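Side-chain contacts in dTDP-4-amino-4,6-dideoxyglucose formyltransferase (Shewanella sp. FDAARGOS_354, PDB 6V2T), which probably transfers a formyl group from a folate cofactor to the 4-amino group of dTDP-4-amino-4,6-dideoxyglucose, a sugar nucleotide linked to lipopolysaccharide O-antigen synthesis: residues Y57-I62 against A67-L72; Y92-S97 against D192-N197; I152-I157 against Y204-Y209. All blocks are in the same frame, centred on the assembly; numbering follows the deposited sequence. Where two conformers were deposited one is given.

Contact 1: residues Y57-I62 against A67-L72; sequences YRYSAI and ASLISL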
loop_
_atom_site.group_PDB
_atom_site.type_symbol
_atom_site.label_atom_id
_atom_site.label_comp_id
_atom_site.label_asym_id
_atom_site.label_seq_id
_atom_site.Cartn_x
_atom_site.Cartn_y
_atom_site.Cartn_z
ATOM N N TYR B 57 -33.495 0.012 16.198
ATOM C CA TYR B 57 -32.235 0.421 15.534
ATOM C C TYR B 57 -32.557 1.499 14.506
ATOM O O TYR B 57 -33.529 1.341 13.758
ATOM C CB TYR B 57 -31.540 -0.792 14.917
ATOM C CG TYR B 57 -31.211 -1.885 15.894
ATOM C CD1 TYR B 57 -32.183 -2.771 16.333
ATOM C CD2 TYR B 57 -29.935 -2.008 16.422
ATOM C CE1 TYR B 57 -31.885 -3.778 17.238
ATOM C CE2 TYR B 57 -29.619 -3.022 17.313
ATOM C CZ TYR B 57 -30.599 -3.906 17.727
ATOM O OH TYR B 57 -30.270 -4.892 18.616
ATOM N N ARG B 58 -31.753 2.565 14.467
ATOM C CA ARG B 58 -31.904 3.666 13.486
ATOM C C ARG B 58 -30.506 4.144 13.070
ATOM O O ARG B 58 -29.538 3.996 13.882
ATOM C CB ARG B 58 -32.741 4.799 14.088
ATOM C CG ARG B 58 -34.112 4.377 14.604
ATOM C CD ARG B 58 -35.122 4.094 13.504
ATOM N NE ARG B 58 -36.459 3.879 14.034
ATOM C CZ ARG B 58 -36.943 2.701 14.385
ATOM N NH1 ARG B 58 -38.170 2.602 14.866
ATOM N NH2 ARG B 58 -36.204 1.621 14.244
ATOM N N TYR B 59 -30.383 4.675 11.855
ATOM C CA TYR B 59 -29.121 5.291 11.371
ATOM C C TYR B 59 -29.369 6.791 11.267
ATOM O O TYR B 59 -30.527 7.220 11.414
ATOM C CB TYR B 59 -28.643 4.644 10.071
ATOM C CG TYR B 59 -29.556 4.905 8.905
ATOM C CD1 TYR B 59 -29.534 6.123 8.254
ATOM C CD2 TYR B 59 -30.452 3.944 8.462
ATOM C CE1 TYR B 59 -30.373 6.391 7.187
ATOM C CE2 TYR B 59 -31.285 4.188 7.381
ATOM C CZ TYR B 59 -31.251 5.419 6.747
ATOM O OH TYR B 59 -32.074 5.695 5.693
ATOM N N SER B 60 -28.293 7.566 11.095
ATOM C CA SER B 60 -28.329 9.047 11.140
ATOM C C SER B 60 -28.847 9.555 9.793
ATOM O O SER B 60 -28.482 8.969 8.764
ATOM C CB SER B 60 -26.980 9.662 11.446
ATOM O OG SER B 60 -26.573 9.418 12.782
ATOM N N ALA B 61 -29.630 10.630 9.821
ATOM C CA ALA B 61 -30.190 11.310 8.629
ATOM C C ALA B 61 -29.039 11.747 7.708
ATOM O O ALA B 61 -29.125 11.516 6.490
ATOM C CB ALA B 61 -31.031 12.484 9.088
ATOM N N ILE B 62 -27.968 12.284 8.295
ATOM C CA ILE B 62 -26.818 12.888 7.556
ATOM C C ILE B 62 -25.963 11.788 6.901
ATOM O O ILE B 62 -25.092 12.135 6.073
ATOM C CB ILE B 62 -26.013 13.810 8.496
ATOM C CG1 ILE B 62 -25.135 14.784 7.704
ATOM C CG2 ILE B 62 -25.214 13.009 9.514
ATOM C CD1 ILE B 62 -24.902 16.118 8.386
ATOM N N ALA B 67 -27.152 2.462 2.463
ATOM C CA ALA B 67 -27.615 1.226 1.776
ATOM C C ALA B 67 -27.524 -0.017 2.678
ATOM O O ALA B 67 -28.545 -0.730 2.828
ATOM C CB ALA B 67 -26.812 1.029 0.503
ATOM N N SER B 68 -26.330 -0.301 3.203
ATOM C CA SER B 68 -25.980 -1.541 3.947
ATOM C C SER B 68 -26.709 -1.565 5.295
ATOM O O SER B 68 -26.872 -2.671 5.863
ATOM C CB SER B 68 -24.484 -1.669 4.139
ATOM O OG SER B 68 -24.008 -0.762 5.120
ATOM N N LEU B 69 -27.098 -0.386 5.793
ATOM C CA LEU B 69 -27.859 -0.229 7.059
ATOM C C LEU B 69 -29.342 -0.451 6.752
ATOM O O LEU B 69 -29.993 -1.146 7.547
ATOM C CB LEU B 69 -27.582 1.155 7.666
ATOM C CG LEU B 69 -26.176 1.349 8.242
ATOM C CD1 LEU B 69 -25.938 2.795 8.651
ATOM C CD2 LEU B 69 -25.940 0.423 9.425
ATOM N N ILE B 70 -29.828 0.054 5.613
ATOM C CA ILE B 70 -31.238 -0.128 5.147
ATOM C C ILE B 70 -31.492 -1.604 4.828
ATOM O O ILE B 70 -32.665 -2.035 4.907
ATOM C CB ILE B 70 -31.542 0.737 3.916
ATOM C CG1 ILE B 70 -31.341 2.224 4.202
ATOM C CG2 ILE B 70 -32.944 0.437 3.408
ATOM C CD1 ILE B 70 -31.421 3.101 2.973
ATOM N N SER B 71 -30.437 -2.333 4.459
ATOM C CA SER B 71 -30.462 -3.791 4.172
ATOM C C SER B 71 -30.626 -4.591 5.471
ATOM O O SER B 71 -31.048 -5.754 5.381
ATOM C CB SER B 71 -29.224 -4.217 3.429
ATOM O OG SER B 71 -28.186 -4.557 4.336
ATOM N N LEU B 72 -30.284 -4.015 6.629
ATOM C CA LEU B 72 -30.524 -4.645 7.955
ATOM C C LEU B 72 -31.903 -4.217 8.476
ATOM O O LEU B 72 -32.274 -4.644 9.577
ATOM C CB LEU B 72 -29.400 -4.263 8.924
ATOM C CG LEU B 72 -28.051 -4.930 8.657
ATOM C CD1 LEU B 72 -27.005 -4.465 9.661
ATOM C CD2 LEU B 72 -28.171 -6.447 8.688
#
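The ring of Tyr-59 meets Leu-69 and Ile-70 because its CG sits between the backbone N and the carbonyl carbon (chi1 67°), while Leu-69 CG (chi1 -71°) and Ile-70 CG1 both lie beside their backbone N, anti to the carbonyl carbon. From strand 53-60 the tyrosine CB points at the helical turn and is met by the CD1 methyl of Leu-69, 3.6 Å from Tyr-59 CB. Further along the ring, Leu-69 CB lies 4.1 Å from Tyr-59 CD2. Ile-70 takes up the outer end: its CG1 comes within 3.7 Å of Tyr-59 CE2, and its CD1 reaches to 3.8 Å from Tyr-59 OH. The two aliphatic residues thus follow one another along the ring, from its root to the hydroxyl, each approaching obliquely.

The pairing lies inside a beta-alpha-beta unit, in which the short helix 67-70 connects strand 53-60 to the edge strand 75-77. The backbone of Tyr-59 is hydrogen-bonded to Thr-75 and Ile-77, and its side chain also touches Ser-76, so this one residue meets both later elements of the crossover. Tyr-59 and Leu-69 are buried, whereas Ile-70 is exposed. No hydrogen bond spans the two segments; the helical turn meets the strand through apolar contact, so shape rather than a directional bond between them sets the fit.

Contact 2: residues Y92-S97 against D192-N197; sequences YELVVS and DLVFAN
Leu-94 reaches helix 171-194 through one methyl: its CD2 lies 3.8 Å from Val-194 CA, against the backbone of the last helical turn. The same methyl is 4.3 Å from both Val-194 CG2 and Leu-193 O, so it faces main chain as much as side chain. CG of Leu-94 is anti to the backbone N (chi1 172°), which carries the isobutyl group out from the strand toward the helix. Leu-193 points its CB at the strand, and Val-96, two residues after Leu-94, points its own at the helix without closing to contact distance.

The arrangement is that of a Rossmann-like formyltransferase domain, in which strand 94-98 runs inside the mixed sheet, between strands 24-30 and 113-118, and helix 171-194 lies over one side of it. Leu-94 is hydrogen-bonded through its backbone to Leu-27, and its side chain also touches Ile-115 on the other neighbouring strand.

Around this apolar core, Arg-113 holds the helix end: its guanidinium group donates to the carbonyl oxygens of both Leu-193 and Val-194. Val-194 also rests on Met-24 of strand 24-30 and on Val-53 and Phe-55 of strand 53-60. Beyond it the chain leaves the helix at Phe-195 and turns back, and Asn-197 N bonds to Asp-192 O at 2.8 Å. Asn-197 ND2 also bonds to Asp-192 OD1, at 3.1 Å, from well above the carboxylate plane.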
loop_
_atom_site.group_PDB
_atom_site.type_symbol
_atom_site.label_atom_id
_atom_site.label_comp_id
_atom_site.label_asym_id
_atom_site.label_seq_id
_atom_site.Cartn_x
_atom_site.Cartn_y
_atom_site.Cartn_z
ATOM N N TYR B 92 -38.426 6.199 24.702
ATOM C CA TYR B 92 -37.253 5.373 25.068
ATOM C C TYR B 92 -36.778 5.663 26.495
ATOM O O TYR B 92 -36.736 6.800 26.944
ATOM C CB TYR B 92 -36.148 5.556 24.027
ATOM C CG TYR B 92 -36.515 4.979 22.688
ATOM C CD1 TYR B 92 -36.405 3.621 22.453
ATOM C CD2 TYR B 92 -36.990 5.790 21.669
ATOM C CE1 TYR B 92 -36.744 3.079 21.221
ATOM C CE2 TYR B 92 -37.332 5.264 20.428
ATOM C CZ TYR B 92 -37.217 3.903 20.213
ATOM O OH TYR B 92 -37.553 3.368 19.007
ATOM N N GLU B 93 -36.358 4.616 27.182
ATOM C CA GLU B 93 -35.739 4.747 28.529
ATOM C C GLU B 93 -34.227 4.977 28.390
ATOM O O GLU B 93 -33.596 5.489 29.359
ATOM C CB GLU B 93 -36.031 3.494 29.350
ATOM C CG GLU B 93 -37.443 3.470 29.894
ATOM C CD GLU B 93 -38.549 3.327 28.857
ATOM O OE1 GLU B 93 -38.463 2.422 27.984
ATOM O OE2 GLU B 93 -39.481 4.116 28.929
ATOM N N LEU B 94 -33.641 4.532 27.286
ATOM C CA LEU B 94 -32.171 4.593 27.055
ATOM C C LEU B 94 -31.882 4.786 25.571
ATOM O O LEU B 94 -32.474 4.065 24.773
ATOM C CB LEU B 94 -31.541 3.296 27.550
ATOM C CG LEU B 94 -30.062 3.118 27.203
ATOM C CD1 LEU B 94 -29.213 4.185 27.918
ATOM C CD2 LEU B 94 -29.572 1.720 27.562
ATOM N N VAL B 95 -30.921 5.647 25.234
ATOM C CA VAL B 95 -30.375 5.755 23.856
ATOM C C VAL B 95 -28.895 5.392 23.898
ATOM O O VAL B 95 -28.187 5.946 24.766
ATOM C CB VAL B 95 -30.595 7.145 23.236
ATOM C CG1 VAL B 95 -30.096 7.186 21.798
ATOM C CG2 VAL B 95 -32.044 7.556 23.309
ATOM N N VAL B 96 -28.471 4.517 22.980
ATOM C CA VAL B 96 -27.051 4.121 22.767
ATOM C C VAL B 96 -26.603 4.607 21.384
ATOM O O VAL B 96 -27.164 4.187 20.356
ATOM C CB VAL B 96 -26.812 2.615 22.959
ATOM C CG1 VAL B 96 -25.364 2.267 22.684
ATOM C CG2 VAL B 96 -27.221 2.148 24.347
ATOM N N SER B 97 -25.620 5.502 21.382
ATOM C CA SER B 97 -24.913 5.941 20.171
ATOM C C SER B 97 -23.816 4.927 19.886
ATOM O O SER B 97 -22.903 4.794 20.714
ATOM C CB SER B 97 -24.328 7.310 20.346
ATOM O OG SER B 97 -23.329 7.492 19.375
ATOM N N ASP B 192 -25.083 -4.805 31.244
ATOM C CA ASP B 192 -24.629 -3.897 32.324
ATOM C C ASP B 192 -25.024 -2.459 31.976
ATOM O O ASP B 192 -25.536 -1.778 32.869
ATOM C CB ASP B 192 -23.123 -3.979 32.545
ATOM C CG ASP B 192 -22.644 -5.237 33.239
ATOM O OD1 ASP B 192 -23.460 -5.881 33.910
ATOM O OD2 ASP B 192 -21.439 -5.534 33.115
ATOM N N LEU B 193 -24.802 -2.037 30.731
ATOM C CA LEU B 193 -25.123 -0.669 30.234
ATOM C C LEU B 193 -26.619 -0.443 30.321
ATOM O O LEU B 193 -27.087 0.607 30.847
ATOM C CB LEU B 193 -24.718 -0.526 28.760
ATOM C CG LEU B 193 -23.228 -0.447 28.496
ATOM C CD1 LEU B 193 -22.967 -0.257 26.997
ATOM C CD2 LEU B 193 -22.611 0.670 29.335
ATOM N N VAL B 194 -27.363 -1.389 29.767
ATOM C CA VAL B 194 -28.839 -1.316 29.747
ATOM C C VAL B 194 -29.374 -1.188 31.180
ATOM O O VAL B 194 -30.275 -0.363 31.344
ATOM C CB VAL B 194 -29.453 -2.523 29.015
ATOM C CG1 VAL B 194 -30.959 -2.501 29.136
ATOM C CG2 VAL B 194 -29.016 -2.590 27.559
ATOM N N PHE B 195 -28.850 -1.950 32.158
ATOM C CA PHE B 195 -29.443 -2.093 33.527
ATOM C C PHE B 195 -28.687 -1.227 34.550
ATOM O O PHE B 195 -28.918 -1.395 35.756
ATOM C CB PHE B 195 -29.469 -3.571 33.955
ATOM C CG PHE B 195 -30.325 -4.427 33.060
ATOM C CD1 PHE B 195 -31.591 -4.014 32.690
ATOM C CD2 PHE B 195 -29.839 -5.623 32.543
ATOM C CE1 PHE B 195 -32.379 -4.783 31.844
ATOM C CE2 PHE B 195 -30.610 -6.374 31.672
ATOM C CZ PHE B 195 -31.881 -5.968 31.336
ATOM N N ALA B 196 -27.817 -0.330 34.065
ATOM C CA ALA B 196 -27.023 0.640 34.851
ATOM C C ALA B 196 -26.212 -0.070 35.931
ATOM O O ALA B 196 -26.015 0.491 37.035
ATOM C CB ALA B 196 -27.907 1.699 35.435
ATOM N N ASN B 197 -25.702 -1.249 35.604
ATOM C CA ASN B 197 -24.748 -1.960 36.473
ATOM C C ASN B 197 -23.353 -1.434 36.145
ATOM O O ASN B 197 -22.591 -2.146 35.464
ATOM C CB ASN B 197 -24.882 -3.467 36.302
ATOM C CG ASN B 197 -24.036 -4.203 37.300
ATOM O OD1 ASN B 197 -23.643 -3.632 38.316
ATOM N ND2 ASN B 197 -23.705 -5.445 36.973
#

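Contact 3: residues I152-I157 against Y204-Y209; sequences IDDGAI and YEKGNY. With FOL (folic acid), chain H.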
loop_
_atom_site.group_PDB
_atom_site.type_symbol
_atom_site.label_atom_id
_atom_site.label_comp_id
_atom_site.label_asym_id
_atom_site.label_seq_id
_atom_site.Cartn_x
_atom_site.Cartn_y
_atom_site.Cartn_z
ATOM N N ILE B 152 -18.552 16.734 23.271
ATOM C CA ILE B 152 -18.316 15.532 22.421
ATOM C C ILE B 152 -17.296 14.632 23.120
ATOM O O ILE B 152 -16.173 15.101 23.424
ATOM C CB ILE B 152 -17.913 15.944 21.000
ATOM C CG1 ILE B 152 -18.986 16.834 20.377
ATOM C CG2 ILE B 152 -17.632 14.717 20.138
ATOM C CD1 ILE B 152 -18.606 17.441 19.040
ATOM N N ASP B 153 -17.654 13.350 23.273
ATOM C CA ASP B 153 -16.743 12.290 23.767
ATOM C C ASP B 153 -16.185 12.759 25.123
ATOM O O ASP B 153 -14.983 12.587 25.355
ATOM C CB ASP B 153 -15.682 11.958 22.706
ATOM C CG ASP B 153 -16.247 11.570 21.350
ATOM O OD1 ASP B 153 -17.420 11.109 21.299
ATOM O OD2 ASP B 153 -15.524 11.751 20.348
ATOM N N ASP B 154 -17.060 13.322 25.968
ATOM C CA ASP B 154 -16.688 14.107 27.176
ATOM C C ASP B 154 -17.343 13.579 28.460
ATOM O O ASP B 154 -16.721 13.776 29.493
ATOM C CB ASP B 154 -17.048 15.576 27.013
ATOM C CG ASP B 154 -16.469 16.436 28.133
ATOM O OD1 ASP B 154 -17.254 16.860 28.966
ATOM O OD2 ASP B 154 -15.218 16.566 28.199
ATOM N N GLY B 155 -18.497 12.888 28.405
ATOM C CA GLY B 155 -19.248 12.451 29.597
ATOM C C GLY B 155 -18.564 11.328 30.377
ATOM O O GLY B 155 -17.548 10.803 29.890
ATOM N N ALA B 156 -19.114 10.953 31.537
ATOM C CA ALA B 156 -18.483 10.037 32.520
ATOM C C ALA B 156 -18.206 8.685 31.848
ATOM O O ALA B 156 -19.099 8.156 31.181
ATOM C CB ALA B 156 -19.338 9.859 33.742
ATOM N N ILE B 157 -16.986 8.194 32.004
ATOM C CA ILE B 157 -16.536 6.867 31.508
ATOM C C ILE B 157 -17.239 5.798 32.337
ATOM O O ILE B 157 -17.180 5.867 33.589
ATOM C CB ILE B 157 -15.002 6.762 31.563
ATOM C CG1 ILE B 157 -14.369 7.862 30.705
ATOM C CG2 ILE B 157 -14.549 5.381 31.132
ATOM C CD1 ILE B 157 -12.895 7.936 30.837
ATOM N N TYR B 204 -11.653 15.149 35.804
ATOM C CA TYR B 204 -11.376 16.595 35.579
ATOM C C TYR B 204 -10.134 16.730 34.684
ATOM O O TYR B 204 -9.554 17.824 34.622
ATOM C CB TYR B 204 -11.271 17.338 36.918
ATOM C CG TYR B 204 -12.313 16.932 37.932
ATOM C CD1 TYR B 204 -13.669 17.101 37.677
ATOM C CD2 TYR B 204 -11.949 16.348 39.138
ATOM C CE1 TYR B 204 -14.632 16.706 38.594
ATOM C CE2 TYR B 204 -12.898 15.952 40.067
ATOM C CZ TYR B 204 -14.243 16.131 39.795
ATOM O OH TYR B 204 -15.169 15.737 40.715
ATOM N N GLU B 205 -9.752 15.648 33.997
ATOM C CA GLU B 205 -8.755 15.660 32.889
ATOM C C GLU B 205 -9.504 15.953 31.576
ATOM O O GLU B 205 -10.305 15.104 31.156
ATOM C CB GLU B 205 -8.069 14.296 32.932
ATOM C CG GLU B 205 -6.799 14.171 32.112
ATOM C CD GLU B 205 -6.325 12.719 32.035
ATOM O OE1 GLU B 205 -5.301 12.449 31.348
ATOM O OE2 GLU B 205 -7.007 11.839 32.640
ATOM N N LYS B 206 -9.315 17.103 30.931
ATOM C CA LYS B 206 -10.178 17.484 29.766
ATOM C C LYS B 206 -9.770 16.703 28.509
ATOM O O LYS B 206 -10.644 16.487 27.630
ATOM C CB LYS B 206 -10.098 18.967 29.405
ATOM C CG LYS B 206 -11.401 19.720 29.618
ATOM C CD LYS B 206 -12.534 19.250 28.726
ATOM C CE LYS B 206 -13.840 19.095 29.474
ATOM N NZ LYS B 206 -15.009 19.312 28.590
ATOM N N GLY B 207 -8.475 16.402 28.412
ATOM C CA GLY B 207 -7.805 15.787 27.261
ATOM C C GLY B 207 -7.785 16.713 26.063
ATOM O O GLY B 207 -7.669 17.936 26.246
ATOM N N ASN B 208 -8.015 16.174 24.874
ATOM C CA ASN B 208 -7.869 16.937 23.609
ATOM C C ASN B 208 -8.876 16.393 22.602
ATOM O O ASN B 208 -9.102 15.165 22.568
ATOM C CB ASN B 208 -6.434 16.883 23.085
ATOM C CG ASN B 208 -6.069 15.505 22.574
ATOM O OD1 ASN B 208 -6.019 14.555 23.345
ATOM N ND2 ASN B 208 -5.861 15.399 21.276
ATOM N N TYR B 209 -9.474 17.295 21.844
ATOM C CA TYR B 209 -10.471 16.992 20.790
ATOM C C TYR B 209 -9.866 17.328 19.420
ATOM O O TYR B 209 -9.296 18.429 19.230
ATOM C CB TYR B 209 -11.765 17.738 21.093
ATOM C CG TYR B 209 -12.820 17.547 20.033
ATOM C CD1 TYR B 209 -12.895 18.386 18.944
ATOM C CD2 TYR B 209 -13.730 16.512 20.106
ATOM C CE1 TYR B 209 -13.825 18.195 17.929
ATOM C CE2 TYR B 209 -14.667 16.305 19.108
ATOM C CZ TYR B 209 -14.724 17.143 18.011
ATOM O OH TYR B 209 -15.661 16.926 17.034
HETATM N N1 FOL H . -23.386 13.756 20.962
HETATM C C2 FOL H . -23.106 14.375 22.120
HETATM N NA2 FOL H . -23.848 15.405 22.512
HETATM N N3 FOL H . -22.095 13.936 22.929
HETATM C C4 FOL H . -21.319 12.912 22.541
HETATM O O4 FOL H . -20.414 12.582 23.351
HETATM C C4A FOL H . -21.595 12.258 21.344
HETATM N N5 FOL H . -20.852 11.252 20.880
HETATM C C6 FOL H . -20.878 10.812 19.481
HETATM C C7 FOL H . -22.332 10.929 18.988
HETATM N N8 FOL H . -22.973 12.152 19.390
HETATM C C8A FOL H . -22.659 12.723 20.564
HETATM C C9 FOL H . -19.720 11.441 18.619
HETATM N N10 FOL H . -20.102 11.674 17.224
HETATM C C11 FOL H . -19.164 15.002 14.824
HETATM C C12 FOL H . -19.975 13.964 14.361
HETATM C C13 FOL H . -20.261 12.861 15.171
HETATM C C14 FOL H . -19.776 12.769 16.460
HETATM C C15 FOL H . -18.991 13.817 16.929
HETATM C C16 FOL H . -18.687 14.919 16.125
HETATM C C FOL H . -18.878 16.207 13.960
HETATM O O FOL H . -19.654 16.409 13.052
HETATM N N FOL H . -17.892 17.077 14.199
HETATM O O HOH W 1 -13.013 14.895 28.412
#
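Lys-206 and Asp-154 form the one salt bridge between the two loops, with Lys-206 NZ 2.8 Å from Asp-154 OD2. The ammonium group meets this oxygen from above the carboxylate plane, 51° out of it, and the two side chains cross at about a right angle. The lysine chain is bent at chi2 and chi3, bringing its end back to the aspartate. Lys-206 NZ also forms a salt bridge with Glu-151, its stronger partner, while Asp-154 OD1 takes a hydrogen bond from Asn-149.

A water adds a further polar link, donating to Asp-154 OD2 at 2.8 Å and to the carbonyl oxygen of Lys-206. That carbonyl also accepts a bond from Arg-126, which bonds to Ile-152 O as well and so ties both loops to strand 126-127.

These loops border the folate pocket of the formyltransferase domain, the first joining strands 141-147 and 157-163, the second leading into strand 209-210. Asp-153 N donates to O4 of the bound folic acid at 2.9 Å (N-H...O angle 157°), gripping the pterin through the main chain.

Apolar contact joins the pocket-side ends. Tyr-209 CG is anti to the backbone N (chi1 177°), extending the ring toward Ile-152, which it meets obliquely. Ile-152 CG2 lies 3.5 Å from Tyr-209 CE2 and 3.6 Å from C15 of the folate benzoyl ring. Ile-152 CD1 comes within 3.6 Å of Tyr-209 OH.

Contacts 1 and 2 are buried and apolar and both reach the same mixed sheet: contact 1 sets a short helix of a beta-alpha-beta unit near its edge, contact 2 the end of a long helix over an inner strand. Their centres are about 21 Å apart, yet Arg-58 and Tyr-92 of their segments pack together. Contact 3 lies at the surface between two loops, and there a salt bridge and a bridging water supplement an aliphatic-aromatic contact like that of contact 1. In contact 3 a backbone N-H is bonded to the bound folic acid, which Ser-97, in segment 92-97, also touches. Contacts 1 and 3 lie on opposite sides of the chain's centre.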